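Local coordinates for peptide-binding protein (Photobacterium damsela subsp. piscicida, PDB 6SQX) that is a secreted NlpC/P60-family endopeptidase that cleaves the peptidoglycan of potentially competing bacteria, probably through a cysteine-type peptidase mechanism, at residues A[107-118]-A[156-164]. Numbering follows the deposited sequence. Where two conformers were deposited one is given.
Sequences YDKNYLPHTSNW and TSDAFYNNF. With EDO (1,2-ethanediol), chain H; EDO (1,2-ethanediol), chain S.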
loop_
_atom_site.group_PDB
_atom_site.type_symbol
_atom_site.label_atom_id
_atom_site.label_comp_id
_atom_site.label_asym_id
_atom_site.label_seq_id
_atom_site.Cartn_x
_atom_site.Cartn_y
_atom_site.Cartn_z
ATOM N N TYR A 107 -7.582 22.897 3.109
ATOM C CA TYR A 107 -8.012 22.862 4.502
ATOM C C TYR A 107 -7.044 22.023 5.304
ATOM O O TYR A 107 -6.464 21.067 4.782
ATOM C CB TYR A 107 -9.402 22.252 4.630
ATOM C CG TYR A 107 -10.398 23.125 3.900
ATOM C CD1 TYR A 107 -10.591 22.969 2.540
ATOM C CD2 TYR A 107 -11.087 24.156 4.547
ATOM C CE1 TYR A 107 -11.435 23.787 1.833
ATOM C CE2 TYR A 107 -11.959 24.994 3.836
ATOM C CZ TYR A 107 -12.143 24.800 2.481
ATOM O OH TYR A 107 -13.011 25.620 1.786
ATOM N N ASP A 108 -6.900 22.374 6.588
ATOM C CA ASP A 108 -5.907 21.743 7.447
ATOM C C ASP A 108 -6.486 20.551 8.218
ATOM O O ASP A 108 -7.598 20.083 7.957
ATOM C CB ASP A 108 -5.235 22.776 8.363
ATOM C CG ASP A 108 -6.131 23.303 9.476
ATOM O OD1 ASP A 108 -7.230 22.739 9.742
ATOM O OD2 ASP A 108 -5.660 24.262 10.155
ATOM N N LYS A 109 -5.723 20.066 9.208
ATOM C CA LYS A 109 -6.076 18.845 9.933
ATOM C C LYS A 109 -7.330 19.017 10.785
ATOM O O LYS A 109 -7.962 18.016 11.167
ATOM C CB LYS A 109 -4.897 18.397 10.802
ATOM C CG LYS A 109 -4.650 19.287 11.998
ATOM C CD LYS A 109 -3.397 18.819 12.789
ATOM C CE LYS A 109 -3.311 19.557 14.135
ATOM N NZ LYS A 109 -2.080 19.178 14.917
ATOM N N ASN A 110 -7.701 20.255 11.077
ATOM C CA ASN A 110 -8.912 20.574 11.828
ATOM C C ASN A 110 -10.002 21.135 10.933
ATOM O O ASN A 110 -10.974 21.705 11.434
ATOM C CB ASN A 110 -8.599 21.552 12.961
ATOM C CG ASN A 110 -7.705 20.930 14.034
ATOM O OD1 ASN A 110 -6.646 21.474 14.389
ATOM N ND2 ASN A 110 -8.126 19.792 14.557
ATOM N N TYR A 111 -9.873 20.957 9.615
ATOM C CA TYR A 111 -10.854 21.377 8.614
ATOM C C TYR A 111 -10.942 22.894 8.488
ATOM O O TYR A 111 -11.949 23.442 7.996
ATOM C CB TYR A 111 -12.241 20.766 8.858
ATOM C CG TYR A 111 -12.412 19.340 8.380
ATOM C CD1 TYR A 111 -11.373 18.639 7.755
ATOM C CD2 TYR A 111 -13.645 18.693 8.526
ATOM C CE1 TYR A 111 -11.559 17.309 7.268
ATOM C CE2 TYR A 111 -13.851 17.389 8.062
ATOM C CZ TYR A 111 -12.809 16.675 7.431
ATOM O OH TYR A 111 -13.024 15.385 6.970
ATOM N N LEU A 112 -9.852 23.656 8.988
ATOM C CA LEU A 112 -9.819 25.108 8.831
ATOM C C LEU A 112 -9.048 25.468 7.569
ATOM O O LEU A 112 -8.128 24.747 7.171
ATOM C CB LEU A 112 -9.113 25.747 10.023
ATOM C CG LEU A 112 -9.850 25.603 11.355
ATOM C CD1 LEU A 112 -8.947 26.068 12.476
ATOM C CD2 LEU A 112 -11.117 26.442 11.323
ATOM N N PRO A 113 -9.446 26.536 6.896
ATOM C CA PRO A 113 -8.694 26.954 5.711
ATOM C C PRO A 113 -7.233 27.174 6.069
ATOM O O PRO A 113 -6.902 27.732 7.122
ATOM C CB PRO A 113 -9.359 28.277 5.312
ATOM C CG PRO A 113 -10.665 28.317 6.018
ATOM C CD PRO A 113 -10.557 27.444 7.232
ATOM N N HIS A 114 -6.354 26.725 5.180
ATOM C CA HIS A 114 -4.942 27.043 5.331
ATOM C C HIS A 114 -4.702 28.538 5.157
ATOM O O HIS A 114 -5.314 29.203 4.315
ATOM C CB HIS A 114 -4.115 26.294 4.297
ATOM C CG HIS A 114 -3.784 24.897 4.716
ATOM N ND1 HIS A 114 -3.020 24.626 5.834
ATOM C CD2 HIS A 114 -4.081 23.692 4.165
ATOM C CE1 HIS A 114 -2.880 23.321 5.964
ATOM N NE2 HIS A 114 -3.526 22.726 4.975
ATOM N N THR A 115 -3.787 29.063 5.962
ATOM C CA THR A 115 -3.272 30.402 5.725
ATOM C C THR A 115 -2.599 30.462 4.355
ATOM O O THR A 115 -2.109 29.457 3.831
ATOM C CB THR A 115 -2.272 30.762 6.820
ATOM O OG1 THR A 115 -1.138 29.893 6.716
ATOM C CG2 THR A 115 -2.914 30.561 8.196
ATOM N N SER A 116 -2.589 31.665 3.769
ATOM C CA SER A 116 -2.091 31.842 2.408
ATOM C C SER A 116 -0.609 31.503 2.264
ATOM O O SER A 116 -0.169 31.157 1.160
ATOM C CB SER A 116 -2.333 33.284 1.969
ATOM O OG SER A 116 -1.868 34.168 2.973
ATOM N N ASN A 117 0.164 31.580 3.347
ATOM C CA ASN A 117 1.605 31.381 3.296
ATOM C C ASN A 117 2.059 30.109 4.013
ATOM O O ASN A 117 3.233 30.001 4.374
ATOM C CB ASN A 117 2.284 32.583 3.940
ATOM C CG ASN A 117 1.999 32.661 5.434
ATOM O OD1 ASN A 117 1.037 32.046 5.935
ATOM N ND2 ASN A 117 2.838 33.404 6.159
ATOM N N TRP A 118 1.159 29.147 4.240
ATOM C CA TRP A 118 1.482 28.067 5.171
ATOM C C TRP A 118 2.613 27.165 4.680
ATOM O O TRP A 118 3.297 26.557 5.505
ATOM C CB TRP A 118 0.233 27.250 5.507
ATOM C CG TRP A 118 -0.049 26.209 4.518
ATOM C CD1 TRP A 118 -0.568 26.384 3.263
ATOM C CD2 TRP A 118 0.165 24.790 4.677
ATOM N NE1 TRP A 118 -0.696 25.154 2.637
ATOM C CE2 TRP A 118 -0.243 24.169 3.479
ATOM C CE3 TRP A 118 0.650 23.992 5.723
ATOM C CZ2 TRP A 118 -0.169 22.782 3.287
ATOM C CZ3 TRP A 118 0.705 22.615 5.541
ATOM C CH2 TRP A 118 0.314 22.023 4.328
ATOM N N THR A 156 5.474 17.584 7.652
ATOM C CA THR A 156 4.430 18.153 8.492
ATOM C C THR A 156 3.396 17.080 8.765
ATOM O O THR A 156 3.132 16.225 7.907
ATOM C CB THR A 156 3.734 19.367 7.831
ATOM O OG1 THR A 156 2.736 19.931 8.710
ATOM C CG2 THR A 156 3.076 18.976 6.515
ATOM N N SER A 157 2.855 17.120 9.981
ATOM C CA SER A 157 1.715 16.294 10.337
ATOM C C SER A 157 0.396 16.963 9.989
ATOM O O SER A 157 -0.662 16.326 10.113
ATOM C CB SER A 157 1.753 15.938 11.824
ATOM O OG SER A 157 1.785 17.111 12.613
ATOM N N ASP A 158 0.435 18.217 9.563
ATOM C CA ASP A 158 -0.785 18.906 9.180
ATOM C C ASP A 158 -1.239 18.363 7.837
ATOM O O ASP A 158 -0.430 17.833 7.066
ATOM C CB ASP A 158 -0.499 20.396 9.062
ATOM C CG ASP A 158 -1.765 21.252 9.203
ATOM O OD1 ASP A 158 -2.864 20.673 9.408
ATOM O OD2 ASP A 158 -1.674 22.500 9.122
ATOM N N ALA A 159 -2.552 18.422 7.603
ATOM C CA ALA A 159 -3.176 17.845 6.420
ATOM C C ALA A 159 -3.314 18.884 5.324
ATOM O O ALA A 159 -3.297 20.100 5.578
ATOM C CB ALA A 159 -4.576 17.322 6.763
ATOM N N PHE A 160 -3.500 18.382 4.091
ATOM C CA PHE A 160 -4.069 19.187 3.000
ATOM C C PHE A 160 -5.287 18.431 2.488
ATOM O O PHE A 160 -5.134 17.410 1.800
ATOM C CB PHE A 160 -3.092 19.428 1.837
ATOM C CG PHE A 160 -3.671 20.315 0.763
ATOM C CD1 PHE A 160 -4.474 19.793 -0.242
ATOM C CD2 PHE A 160 -3.453 21.666 0.793
ATOM C CE1 PHE A 160 -5.054 20.605 -1.205
ATOM C CE2 PHE A 160 -4.025 22.497 -0.171
ATOM C CZ PHE A 160 -4.824 21.957 -1.172
ATOM N N TYR A 161 -6.473 18.926 2.848
ATOM C CA TYR A 161 -7.745 18.432 2.344
ATOM C C TYR A 161 -8.318 19.420 1.343
ATOM O O TYR A 161 -8.142 20.636 1.476
ATOM C CB TYR A 161 -8.763 18.314 3.478
ATOM C CG TYR A 161 -8.429 17.287 4.522
ATOM C CD1 TYR A 161 -8.438 15.908 4.213
ATOM C CD2 TYR A 161 -8.188 17.684 5.832
ATOM C CE1 TYR A 161 -8.146 14.956 5.183
ATOM C CE2 TYR A 161 -7.945 16.737 6.839
ATOM C CZ TYR A 161 -7.896 15.377 6.498
ATOM O OH TYR A 161 -7.641 14.429 7.467
ATOM N N ASN A 162 -9.019 18.891 0.344
ATOM C CA ASN A 162 -9.961 19.732 -0.383
ATOM C C ASN A 162 -11.228 19.905 0.473
ATOM O O ASN A 162 -11.358 19.296 1.538
ATOM C CB ASN A 162 -10.287 19.099 -1.735
ATOM C CG ASN A 162 -9.087 19.133 -2.709
ATOM O OD1 ASN A 162 -8.389 20.159 -2.828
ATOM N ND2 ASN A 162 -8.849 18.017 -3.387
ATOM N N ASN A 163 -12.152 20.754 0.027
ATOM C CA ASN A 163 -13.383 21.012 0.767
ATOM C C ASN A 163 -14.061 19.697 1.151
ATOM O O ASN A 163 -14.429 18.890 0.291
ATOM C CB ASN A 163 -14.324 21.856 -0.106
ATOM C CG ASN A 163 -15.567 22.319 0.641
ATOM O OD1 ASN A 163 -16.132 21.560 1.435
ATOM N ND2 ASN A 163 -15.997 23.543 0.401
ATOM N N PHE A 164 -14.194 19.468 2.454
ATOM C CA PHE A 164 -14.650 18.197 3.012
ATOM C C PHE A 164 -16.139 17.953 2.785
ATOM O O PHE A 164 -16.600 16.843 3.074
ATOM C CB PHE A 164 -14.273 18.129 4.497
ATOM C CG PHE A 164 -14.663 19.379 5.257
ATOM C CD1 PHE A 164 -15.947 19.541 5.698
ATOM C CD2 PHE A 164 -13.761 20.433 5.433
ATOM C CE1 PHE A 164 -16.342 20.694 6.379
ATOM C CE2 PHE A 164 -14.126 21.601 6.106
ATOM C CZ PHE A 164 -15.431 21.732 6.582
HETATM C C1 EDO H . -4.939 17.838 -4.050
HETATM O O1 EDO H . -4.735 19.007 -4.867
HETATM C C2 EDO H . -5.663 16.768 -4.851
HETATM O O2 EDO H . -6.932 17.306 -5.296
HETATM C C1 EDO S . -6.050 14.449 14.412
HETATM O O1 EDO S . -5.716 14.929 15.719
HETATM C C2 EDO S . -7.095 15.383 13.823
HETATM O O2 EDO S . -6.696 16.738 14.086
HETATM O O HOH W 1 -2.931 24.496 10.240
HETATM O O HOH W 2 -6.937 15.517 9.971
HETATM O O HOH W 3 0.119 19.328 12.786
#
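Tyr107 and Tyr161 pair their backbones as a lone antiparallel, hydrogen-bonded bridge: Tyr107 N donates to Tyr161 O (2.8 Å), and Tyr161 N donates back to Tyr107 O (2.9 Å).

Side chains extend the polar grip. His114 suits its place because a flat imidazole offers an in-plane N-H, and NE2 gives it to Ala159 O at 2.7 Å; the Trp118 indole covers one face of the imidazole and Asp108 N lies over the rim of the other, limiting how the ring can turn. Asp158 has CG anti to its backbone N (chi1 -158°), which lets OD1 accept from Lys109 N (2.9 Å) nearly along the C-O axis, while Ala159 N meets the same oxygen from above the carboxylate plane; a carboxylate oxygen suits this double demand. OD1 of Asp108 serves its own turn, accepting from Asn110 N (an Asx turn) and, from the opposite face, Leu112 N. A water bridges OD2 of Asp108 and OD2 of Asp158, probably easing the closeness of like charges.

Tyr107, Tyr111, Tyr161 and Phe164 form an aromatic cluster beside the bridge, their large flat rings giving two irregular loops a shared apolar surface. Tyr111 and Phe164 form an offset stack, centroids 4.1 Å apart and planes nearly parallel at 3°. The Tyr111 edge also meets the face of Tyr161 in a T-shaped pair (Tyr111 CE1 to Tyr161 CD2 3.7 Å), and Phe164 turns its edge to the face of Tyr107. The Tyr111 hydroxyl is tied to Tyr171 N.

The contact joins the loop between helices 90-102 and 118-126 to the loop linking strands 149-152 and 177-181, which belongs to the region assigned to an SH3b1-type domain; Phe160 meets Tyr101 of helix 90-102.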